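Local coordinates for SAM-dependent O-methyltransferase (Thermotoga maritima, PDB 1O54), which transfers methyl groups from S-adenosyl-L-methionine as a homotetrameric member of the TRM61 family of class I-like methyltransferases, at the interface of chains A and B and the interface of chains A and C. Coordinates in Å, arbitrary orientation; residue numbers count along the deposited sequence, not the author numbering. Chains: chain A/B/C, SAM-dependent O-methyltransferase.

Contact 1: the interface of chains A and B. Residues chain A 216, 219-220, 223; chain B 247-248, 251.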
ATOM      1  N   THR A 216      12.161 -11.513   3.767  1.00 21.03           N
ATOM      2  CA  THR A 216      12.098 -11.172   5.190  1.00 20.86           C
ATOM      3  C   THR A 216      13.125 -11.968   6.001  1.00 20.64           C
ATOM      4  O   THR A 216      13.723 -11.452   6.959  1.00 20.90           O
ATOM      5  CB  THR A 216      10.680 -11.437   5.742  1.00 20.29           C
ATOM      6  OG1 THR A 216      10.316 -12.800   5.497  1.00 21.88           O
ATOM      7  CG2 THR A 216       9.682 -10.569   5.067  1.00 22.31           C
ATOM      8  N   VAL A 219      16.310 -10.092   5.796  1.00 21.11           N
ATOM      9  CA  VAL A 219      16.248  -8.935   6.668  1.00 20.19           C
ATOM     10  C   VAL A 219      16.552  -9.306   8.105  1.00 19.76           C
ATOM     11  O   VAL A 219      17.355  -8.660   8.766  1.00 20.27           O
ATOM     12  CB  VAL A 219      14.874  -8.183   6.593  1.00 20.04           C
ATOM     13  CG1 VAL A 219      14.834  -7.050   7.622  1.00 22.64           C
ATOM     14  CG2 VAL A 219      14.607  -7.659   5.176  1.00 20.56           C
ATOM     15  N   GLN A 220      15.914 -10.366   8.592  1.00 20.59           N
ATOM     16  CA  GLN A 220      16.115 -10.818   9.962  1.00 20.85           C
ATOM     17  C   GLN A 220      17.590 -11.119  10.248  1.00 21.92           C
ATOM     18  O   GLN A 220      18.135 -10.679  11.276  1.00 23.24           O
ATOM     19  CB  GLN A 220      15.250 -12.035  10.217  1.00 21.06           C
ATOM     20  CG  GLN A 220      13.751 -11.754  10.123  1.00 21.52           C
ATOM     21  CD  GLN A 220      12.895 -12.967   9.770  1.00 22.71           C
ATOM     22  OE1 GLN A 220      13.347 -14.121   9.814  1.00 25.71           O
ATOM     23  NE2 GLN A 220      11.664 -12.705   9.423  1.00 21.71           N
ATOM     24  N   LEU A 223      19.739  -7.831  10.147  1.00 22.77           N
ATOM     25  CA  LEU A 223      19.529  -7.045  11.355  1.00 22.99           C
ATOM     26  C   LEU A 223      20.273  -7.623  12.551  1.00 23.80           C
ATOM     27  O   LEU A 223      20.855  -6.869  13.333  1.00 25.46           O
ATOM     28  CB  LEU A 223      18.054  -6.978  11.694  1.00 22.72           C
ATOM     29  CG  LEU A 223      17.195  -6.071  10.839  1.00 22.63           C
ATOM     30  CD1 LEU A 223      15.746  -6.301  11.176  1.00 26.30           C
ATOM     31  CD2 LEU A 223      17.554  -4.625  11.057  1.00 24.33           C
TER
ATOM     32  N   VAL B 247      13.569  -5.531  14.685  1.00 25.92           N
ATOM     33  CA  VAL B 247      13.749  -6.537  15.734  1.00 26.24           C
ATOM     34  C   VAL B 247      13.894  -7.876  15.002  1.00 25.94           C
ATOM     35  O   VAL B 247      12.925  -8.396  14.433  1.00 26.65           O
ATOM     36  CB  VAL B 247      12.595  -6.613  16.739  1.00 26.70           C
ATOM     37  CG1 VAL B 247      12.901  -7.645  17.815  1.00 28.45           C
ATOM     38  CG2 VAL B 247      12.306  -5.209  17.385  1.00 29.26           C
ATOM     39  N   PRO B 248      15.099  -8.410  14.957  1.00 25.44           N
ATOM     40  CA  PRO B 248      15.345  -9.612  14.124  1.00 25.79           C
ATOM     41  C   PRO B 248      14.389 -10.770  14.407  1.00 25.52           C
ATOM     42  O   PRO B 248      13.993 -11.460  13.474  1.00 23.44           O
ATOM     43  CB  PRO B 248      16.772 -10.004  14.475  1.00 26.02           C
ATOM     44  CG  PRO B 248      17.402  -8.753  15.019  1.00 26.78           C
ATOM     45  CD  PRO B 248      16.336  -7.919  15.604  1.00 26.15           C
ATOM     46  N   LEU B 251      10.166  -9.330  13.350  1.00 23.62           N
ATOM     47  CA  LEU B 251      10.122  -8.373  12.255  1.00 24.42           C
ATOM     48  C   LEU B 251       8.682  -8.180  11.757  1.00 25.20           C
ATOM     49  O   LEU B 251       8.016  -9.135  11.367  1.00 24.57           O
ATOM     50  CB  LEU B 251      11.038  -8.817  11.126  1.00 23.50           C
ATOM     51  CG  LEU B 251      10.995  -7.934   9.885  1.00 24.95           C
ATOM     52  CD1 LEU B 251      11.643  -6.594  10.133  1.00 26.74           C
ATOM     53  CD2 LEU B 251      11.714  -8.705   8.786  1.00 25.83           C
TER
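B:Leu251 lays its forked tip against helix 216-228 of chain A, where the methyl CD2 lies 3.7 Å from CG1 of A:Val219. The two side chains cross at about a right angle, and the second leucine methyl, CD1, stands somewhat farther from the same valine branch. CD2 also touches the aliphatic stem of A:Gln220, 3.9 Å from its CG, and the carbonyl oxygen of A:Thr216, one turn back along the helix. It thus settles on a helical face formed by residues three or four positions apart. A neighbouring contact is made by B:Pro248, whose ring atom CG approaches CB of A:Leu223 at 3.8 Å. The proline ring also turns its CB toward the main-chain O of A:Gln220, at 3.5 Å. In return, the carbonyl O of B:Pro248 meets CG of A:Gln220. The patch therefore relies on shape and on carbon surfaces; no nitrogen or oxygen of one chain is close enough to bond to the other.

Farther out, the torsions aim these groups. CG of B:Leu251 is anti to its backbone N (chi1 176°), which carries the fork away from its own loop toward the helix. On the helix, CG1 of A:Val219 is likewise anti to its N, on the side facing the leucine. Within chain A, CD1 of A:Leu223 packs 3.8 Å from CG1 of A:Val219, flanking the branch that receives B:Leu251.

Contact 2: the interface of chains A and C. Residues chain A 242, 253-257; chain C 257-260.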
ATOM      1  N   ARG A 242       2.534   3.384  -6.975  1.00 25.29           N
ATOM      2  CA  ARG A 242       1.323   3.074  -7.720  1.00 26.12           C
ATOM      3  C   ARG A 242       1.120   4.149  -8.770  1.00 24.71           C
ATOM      4  O   ARG A 242       0.988   5.316  -8.418  1.00 25.87           O
ATOM      5  CB  ARG A 242       0.102   3.073  -6.781  1.00 26.47           C
ATOM      6  CG  ARG A 242      -1.133   2.680  -7.495  1.00 29.87           C
ATOM      7  CD  ARG A 242      -2.213   2.035  -6.605  1.00 32.67           C
ATOM      8  NE  ARG A 242      -2.749   3.040  -5.706  1.00 37.32           N
ATOM      9  CZ  ARG A 242      -3.816   2.873  -4.945  1.00 37.17           C
ATOM     10  NH1 ARG A 242      -4.497   1.743  -4.977  1.00 37.71           N
ATOM     11  NH2 ARG A 242      -4.206   3.862  -4.168  1.00 40.67           N
ATOM     12  N   PRO A 253      -6.257   4.367 -10.154  1.00 27.05           N
ATOM     13  CA  PRO A 253      -5.005   3.625 -10.258  1.00 28.46           C
ATOM     14  C   PRO A 253      -5.044   2.665 -11.437  1.00 30.88           C
ATOM     15  O   PRO A 253      -6.124   2.246 -11.859  1.00 29.85           O
ATOM     16  CB  PRO A 253      -4.902   2.883  -8.907  1.00 29.54           C
ATOM     17  CG  PRO A 253      -5.796   3.578  -8.006  1.00 27.85           C
ATOM     18  CD  PRO A 253      -6.928   4.099  -8.857  1.00 26.83           C
ATOM     19  N   VAL A 254      -3.886   2.361 -12.006  1.00 33.72           N
ATOM     20  CA  VAL A 254      -3.811   1.287 -13.027  1.00 36.98           C
ATOM     21  C   VAL A 254      -4.303  -0.027 -12.411  1.00 39.88           C
ATOM     22  O   VAL A 254      -4.363  -0.137 -11.179  1.00 40.84           O
ATOM     23  CB  VAL A 254      -2.403   1.083 -13.524  1.00 36.72           C
ATOM     24  CG1 VAL A 254      -1.903   2.332 -14.249  1.00 35.65           C
ATOM     25  CG2 VAL A 254      -1.498   0.637 -12.366  1.00 38.80           C
ATOM     26  N   ASP A 255      -4.657  -1.018 -13.232  1.00 42.79           N
ATOM     27  CA  ASP A 255      -5.231  -2.277 -12.700  1.00 45.56           C
ATOM     28  C   ASP A 255      -4.223  -3.095 -11.899  1.00 47.38           C
ATOM     29  O   ASP A 255      -4.581  -3.721 -10.901  1.00 47.86           O
ATOM     30  CB  ASP A 255      -5.751  -3.189 -13.824  1.00 46.22           C
ATOM     31  CG  ASP A 255      -6.846  -2.553 -14.652  1.00 50.18           C
ATOM     32  OD1 ASP A 255      -7.633  -3.306 -15.285  1.00 54.02           O
ATOM     33  OD2 ASP A 255      -6.981  -1.317 -14.759  1.00 54.53           O
ATOM     34  N   ARG A 256      -2.973  -3.123 -12.368  1.00 49.50           N
ATOM     35  CA  ARG A 256      -1.925  -3.931 -11.742  1.00 50.98           C
ATOM     36  C   ARG A 256      -0.615  -3.158 -11.530  1.00 51.47           C
ATOM     37  O   ARG A 256      -0.274  -2.285 -12.321  1.00 51.57           O
ATOM     38  CB  ARG A 256      -1.679  -5.169 -12.594  1.00 51.70           C
ATOM     39  CG  ARG A 256      -2.902  -6.102 -12.663  1.00 53.98           C
ATOM     40  CD  ARG A 256      -2.582  -7.523 -13.105  1.00 58.04           C
ATOM     41  NE  ARG A 256      -1.650  -8.177 -12.181  1.00 61.04           N
ATOM     42  CZ  ARG A 256      -2.001  -8.822 -11.071  1.00 63.53           C
ATOM     43  NH1 ARG A 256      -3.274  -8.906 -10.690  1.00 65.21           N
ATOM     44  NH2 ARG A 256      -1.058  -9.378 -10.322  1.00 64.64           N
ATOM     45  N   MET A 257       0.108  -3.489 -10.457  1.00 51.73           N
ATOM     46  CA  MET A 257       1.336  -2.758 -10.074  1.00 52.06           C
ATOM     47  C   MET A 257       2.415  -3.743  -9.640  1.00 51.52           C
ATOM     48  O   MET A 257       2.143  -4.944  -9.478  1.00 52.23           O
ATOM     49  CB  MET A 257       1.055  -1.767  -8.930  1.00 52.45           C
ATOM     50  CG  MET A 257       0.495  -2.422  -7.666  1.00 53.22           C
ATOM     51  SD  MET A 257      -0.093  -1.237  -6.401  1.00 55.83           S
ATOM     52  CE  MET A 257       1.428  -1.057  -5.321  1.00 55.90           C
TER
ATOM     53  N   MET C 257       0.707  -7.427  -8.117  1.00 51.73           N
ATOM     54  CA  MET C 257      -0.570  -7.496  -7.373  1.00 52.06           C
ATOM     55  C   MET C 257      -1.637  -6.679  -8.092  1.00 51.52           C
ATOM     56  O   MET C 257      -1.330  -5.942  -9.044  1.00 52.23           O
ATOM     57  CB  MET C 257      -0.403  -6.970  -5.936  1.00 52.45           C
ATOM     58  CG  MET C 257       0.099  -5.526  -5.859  1.00 53.22           C
ATOM     59  SD  MET C 257       0.557  -4.978  -4.174  1.00 55.83           S
ATOM     60  CE  MET C 257      -1.037  -4.181  -3.593  1.00 55.90           C
ATOM     61  N   VAL C 258      -2.891  -6.826  -7.665  1.00 50.77           N
ATOM     62  CA  VAL C 258      -3.961  -5.912  -8.116  1.00 49.93           C
ATOM     63  C   VAL C 258      -3.765  -4.571  -7.444  1.00 48.77           C
ATOM     64  O   VAL C 258      -3.614  -4.517  -6.226  1.00 49.03           O
ATOM     65  CB  VAL C 258      -5.363  -6.430  -7.769  1.00 50.08           C
ATOM     66  CG1 VAL C 258      -6.447  -5.355  -8.057  1.00 51.13           C
ATOM     67  CG2 VAL C 258      -5.649  -7.722  -8.542  1.00 50.25           C
ATOM     68  N   ALA C 259      -3.779  -3.494  -8.234  1.00 46.92           N
ATOM     69  CA  ALA C 259      -3.553  -2.142  -7.709  1.00 45.66           C
ATOM     70  C   ALA C 259      -4.849  -1.448  -7.332  1.00 44.84           C
ATOM     71  O   ALA C 259      -4.784  -0.471  -6.576  1.00 44.83           O
ATOM     72  CB  ALA C 259      -2.813  -1.278  -8.717  1.00 45.77           C
ATOM     73  N   HIS C 260      -5.998  -1.910  -7.869  1.00 42.61           N
ATOM     74  CA  HIS C 260      -7.294  -1.220  -7.665  1.00 40.47           C
ATOM     75  C   HIS C 260      -8.542  -2.015  -8.107  1.00 39.45           C
ATOM     76  O   HIS C 260      -8.589  -2.555  -9.200  1.00 40.57           O
ATOM     77  CB  HIS C 260      -7.257   0.112  -8.422  1.00 40.27           C
ATOM     78  CG  HIS C 260      -8.493   0.934  -8.297  1.00 37.18           C
ATOM     79  ND1 HIS C 260      -8.861   1.545  -7.119  1.00 35.87           N
ATOM     80  CD2 HIS C 260      -9.401   1.323  -9.228  1.00 35.84           C
ATOM     81  CE1 HIS C 260      -9.967   2.241  -7.319  1.00 34.65           C
ATOM     82  NE2 HIS C 260     -10.315   2.124  -8.592  1.00 34.88           N
TER
HETATM   83  O   HOH W   1      -7.641   1.362  -4.711  1.00 44.15           O
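An antiparallel beta bridge joins strands 256-258 of the two chains, with A:Met257 opposite C:Met257 near the two-fold axis. Each methionine N donates to the other's O, A:Met257 N lying 3.2 Å from C:Met257 O. The side chains run side by side, pointing the same way; chi1 of 58° sets each CG between the backbone N and carbonyl carbon, where the two CG atoms meet at 3.6 Å. SD of A:Met257 then packs on CB of C:Ala259.

C:Ala259 is gripped through its backbone. Its N donates to O of A:Asp255 (2.8 Å) from above the carbonyl plane, while its O accepts from NH1 of A:Arg242 at 2.7 Å. That guanidinium nitrogen approaches almost head-on, at 176° to the C=O, with the oxygen at the edge of the guanidinium plane. A:Pro253 is likely to steady the arginine, lying with CG over the guanidinium face and CD over the ring of C:His260, 3.6 Å from its centroid. Water 1 bridges NH1 to ND1 of the histidine at the ring's edge. Beside the strands, the guanidinium of A:Arg256 lies with its face over C:Met257 O. By symmetry these contacts join two subunits of the homotetramer through a short antiparallel strand pairing.

Contact 3: the interface of chains A and B. Residues chain A 206, 232-233, 268-270; chain B 29, 64, 76, 78.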
ATOM      1  N   GLY A 206      30.154   8.125  12.002  1.00 23.28           N
ATOM      2  CA  GLY A 206      28.946   8.759  11.528  1.00 23.90           C
ATOM      3  C   GLY A 206      28.636   8.428  10.072  1.00 24.21           C
ATOM      4  O   GLY A 206      27.684   8.958   9.509  1.00 24.92           O
ATOM      5  N   ILE A 232      24.001   2.469  14.926  1.00 22.93           N
ATOM      6  CA  ILE A 232      22.795   3.045  15.518  1.00 23.48           C
ATOM      7  C   ILE A 232      21.870   3.488  14.400  1.00 22.77           C
ATOM      8  O   ILE A 232      22.231   3.383  13.197  1.00 22.95           O
ATOM      9  CB  ILE A 232      23.153   4.212  16.486  1.00 23.47           C
ATOM     10  CG1 ILE A 232      23.785   5.365  15.699  1.00 25.72           C
ATOM     11  CG2 ILE A 232      24.074   3.697  17.614  1.00 25.26           C
ATOM     12  CD1 ILE A 232      23.834   6.653  16.503  1.00 27.34           C
ATOM     13  N   ARG A 233      20.683   4.019  14.783  1.00 23.22           N
ATOM     14  CA  ARG A 233      19.706   4.531  13.808  1.00 24.42           C
ATOM     15  C   ARG A 233      19.440   3.453  12.744  1.00 23.75           C
ATOM     16  O   ARG A 233      19.379   3.726  11.543  1.00 23.51           O
ATOM     17  CB  ARG A 233      20.180   5.853  13.185  1.00 25.02           C
ATOM     18  CG  ARG A 233      20.369   6.986  14.193  1.00 29.41           C
ATOM     19  CD  ARG A 233      20.787   8.296  13.521  1.00 33.82           C
ATOM     20  NE  ARG A 233      19.634   9.064  13.082  1.00 37.61           N
ATOM     21  CZ  ARG A 233      19.677  10.133  12.304  1.00 40.76           C
ATOM     22  NH1 ARG A 233      20.818  10.598  11.838  1.00 44.89           N
ATOM     23  NH2 ARG A 233      18.566  10.754  11.999  1.00 41.92           N
ATOM     24  N   THR A 268      23.821   3.639  10.808  1.00 21.99           N
ATOM     25  CA  THR A 268      24.877   4.637  10.935  1.00 22.03           C
ATOM     26  C   THR A 268      25.979   4.096  11.812  1.00 22.93           C
ATOM     27  O   THR A 268      25.690   3.656  12.919  1.00 21.62           O
ATOM     28  CB  THR A 268      24.262   5.897  11.558  1.00 23.02           C
ATOM     29  OG1 THR A 268      23.287   6.455  10.645  1.00 24.52           O
ATOM     30  CG2 THR A 268      25.318   6.969  11.780  1.00 24.77           C
ATOM     31  N   LYS A 269      27.212   4.150  11.325  1.00 22.89           N
ATOM     32  CA  LYS A 269      28.369   3.702  12.075  1.00 23.43           C
ATOM     33  C   LYS A 269      28.722   4.650  13.194  1.00 23.13           C
ATOM     34  O   LYS A 269      28.834   5.867  12.996  1.00 21.95           O
ATOM     35  CB  LYS A 269      29.576   3.563  11.155  1.00 23.48           C
ATOM     36  CG  LYS A 269      30.843   2.973  11.852  1.00 26.18           C
ATOM     37  CD  LYS A 269      32.027   3.620  11.438  1.00 29.42           C
ATOM     38  CE  LYS A 269      33.257   3.291  12.241  1.00 25.77           C
ATOM     39  NZ  LYS A 269      34.218   2.569  11.392  1.00 25.02           N
ATOM     40  N   VAL A 270      28.965   4.080  14.364  1.00 24.06           N
ATOM     41  CA  VAL A 270      29.593   4.801  15.466  1.00 24.95           C
ATOM     42  C   VAL A 270      30.876   4.077  15.860  1.00 26.38           C
ATOM     43  O   VAL A 270      31.103   2.928  15.463  1.00 25.12           O
ATOM     44  CB  VAL A 270      28.647   4.964  16.635  1.00 24.64           C
ATOM     45  CG1 VAL A 270      27.473   5.853  16.209  1.00 26.07           C
ATOM     46  CG2 VAL A 270      28.164   3.593  17.188  1.00 23.99           C
TER
ATOM     47  N   SER B  29      22.255  11.979  18.912  1.00 29.44           N
ATOM     48  CA  SER B  29      21.284  10.891  18.813  1.00 30.31           C
ATOM     49  C   SER B  29      21.372   9.979  20.038  1.00 31.33           C
ATOM     50  O   SER B  29      22.442   9.477  20.356  1.00 29.95           O
ATOM     51  CB  SER B  29      21.555  10.115  17.531  1.00 30.42           C
ATOM     52  OG  SER B  29      20.618   9.076  17.361  1.00 31.34           O
ATOM     53  N   GLY B  64      30.566  10.210  15.361  1.00 24.47           N
ATOM     54  CA  GLY B  64      30.570   8.811  15.702  1.00 24.21           C
ATOM     55  C   GLY B  64      30.980   8.577  17.137  1.00 24.10           C
ATOM     56  O   GLY B  64      30.873   7.471  17.611  1.00 25.22           O
ATOM     57  N   TYR B  76      25.178   9.893  20.766  1.00 26.66           N
ATOM     58  CA  TYR B  76      26.234   9.920  19.764  1.00 25.44           C
ATOM     59  C   TYR B  76      26.193  11.211  18.957  1.00 24.77           C
ATOM     60  O   TYR B  76      25.125  11.708  18.611  1.00 25.45           O
ATOM     61  CB  TYR B  76      26.048   8.727  18.833  1.00 25.22           C
ATOM     62  CG  TYR B  76      26.389   7.437  19.499  1.00 26.88           C
ATOM     63  CD1 TYR B  76      25.401   6.655  20.086  1.00 28.57           C
ATOM     64  CD2 TYR B  76      27.701   6.984  19.534  1.00 27.23           C
ATOM     65  CE1 TYR B  76      25.726   5.444  20.685  1.00 30.27           C
ATOM     66  CE2 TYR B  76      28.036   5.790  20.140  1.00 29.68           C
ATOM     67  CZ  TYR B  76      27.039   5.024  20.717  1.00 29.43           C
ATOM     68  OH  TYR B  76      27.381   3.828  21.307  1.00 31.07           O
ATOM     69  N   LEU B  78      26.658  13.143  15.529  1.00 24.85           N
ATOM     70  CA  LEU B  78      26.519  12.842  14.114  1.00 26.33           C
ATOM     71  C   LEU B  78      26.502  14.141  13.316  1.00 26.94           C
ATOM     72  O   LEU B  78      26.205  15.211  13.858  1.00 28.03           O
ATOM     73  CB  LEU B  78      25.233  12.037  13.828  1.00 25.84           C
ATOM     74  CG  LEU B  78      25.079  10.716  14.609  1.00 27.10           C
ATOM     75  CD1 LEU B  78      23.743  10.098  14.355  1.00 29.93           C
ATOM     76  CD2 LEU B  78      26.192   9.696  14.287  1.00 29.74           C
TER
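A:Val270 and A:Ile232 share one face of the B:Tyr76 ring, and here the contact is tight. CG1 of A:Val270 sits over the ring, 4.0 Å from its centroid in a CH-pi contact and 3.5 Å from CD2. Its other branch, CG2, leans toward CE2, and the valine crosses the tyrosine at about a right angle. The carbonyl O of B:Gly64 closes in on the same valine, 3.5 Å from its CB. A:Ile232 takes the opposite half of the ring face: CD1 packs 3.8 Å from the tyrosine CB, and CG2 rests 3.9 Å from CE1. The isoleucine's chi1 of 65° holds CG1 between its backbone N and carbonyl carbon, bringing CD1 to the root of the ring. An alanine in place of B:Tyr76 would probably open a gap beneath both aliphatic side chains and leave them without their flat partner.

B:Leu78, two residues along the same strand, continues the close packing with its fork. CD2 meets CG2 of A:Thr268 tip to tip, while CD1 touches CD of A:Arg233 at 3.6 Å as the two side chains slide past each other in opposite directions.

Toward the margins the fit is looser. CA of A:Gly206 stays 4.0 Å from CD2 of B:Leu78. A:Arg233 bends at chi3 (87°), and OG of B:Ser29, the serine hydroxyl, lies against its aliphatic CG and CD, 3.8 Å from CG.

Contacts 1 and 3 belong to the same A-B interface, their C-alpha centres about 20 Å apart, and both are apolar. Contact 2 joins A to C, about 28 Å from contact 1 and 39 Å from contact 3. No residue position recurs among them, but they are linked along the chain: the loop that supplies contact 1 from chain B lies between strands 234-245 and 252-253, whose counterparts in chain A supply contact 2, while helix 216-228 leads on to strand 231-232 of contact 3. One subunit thus engages two neighbours through different surfaces, in keeping with a homotetramer built as a dimer of dimers.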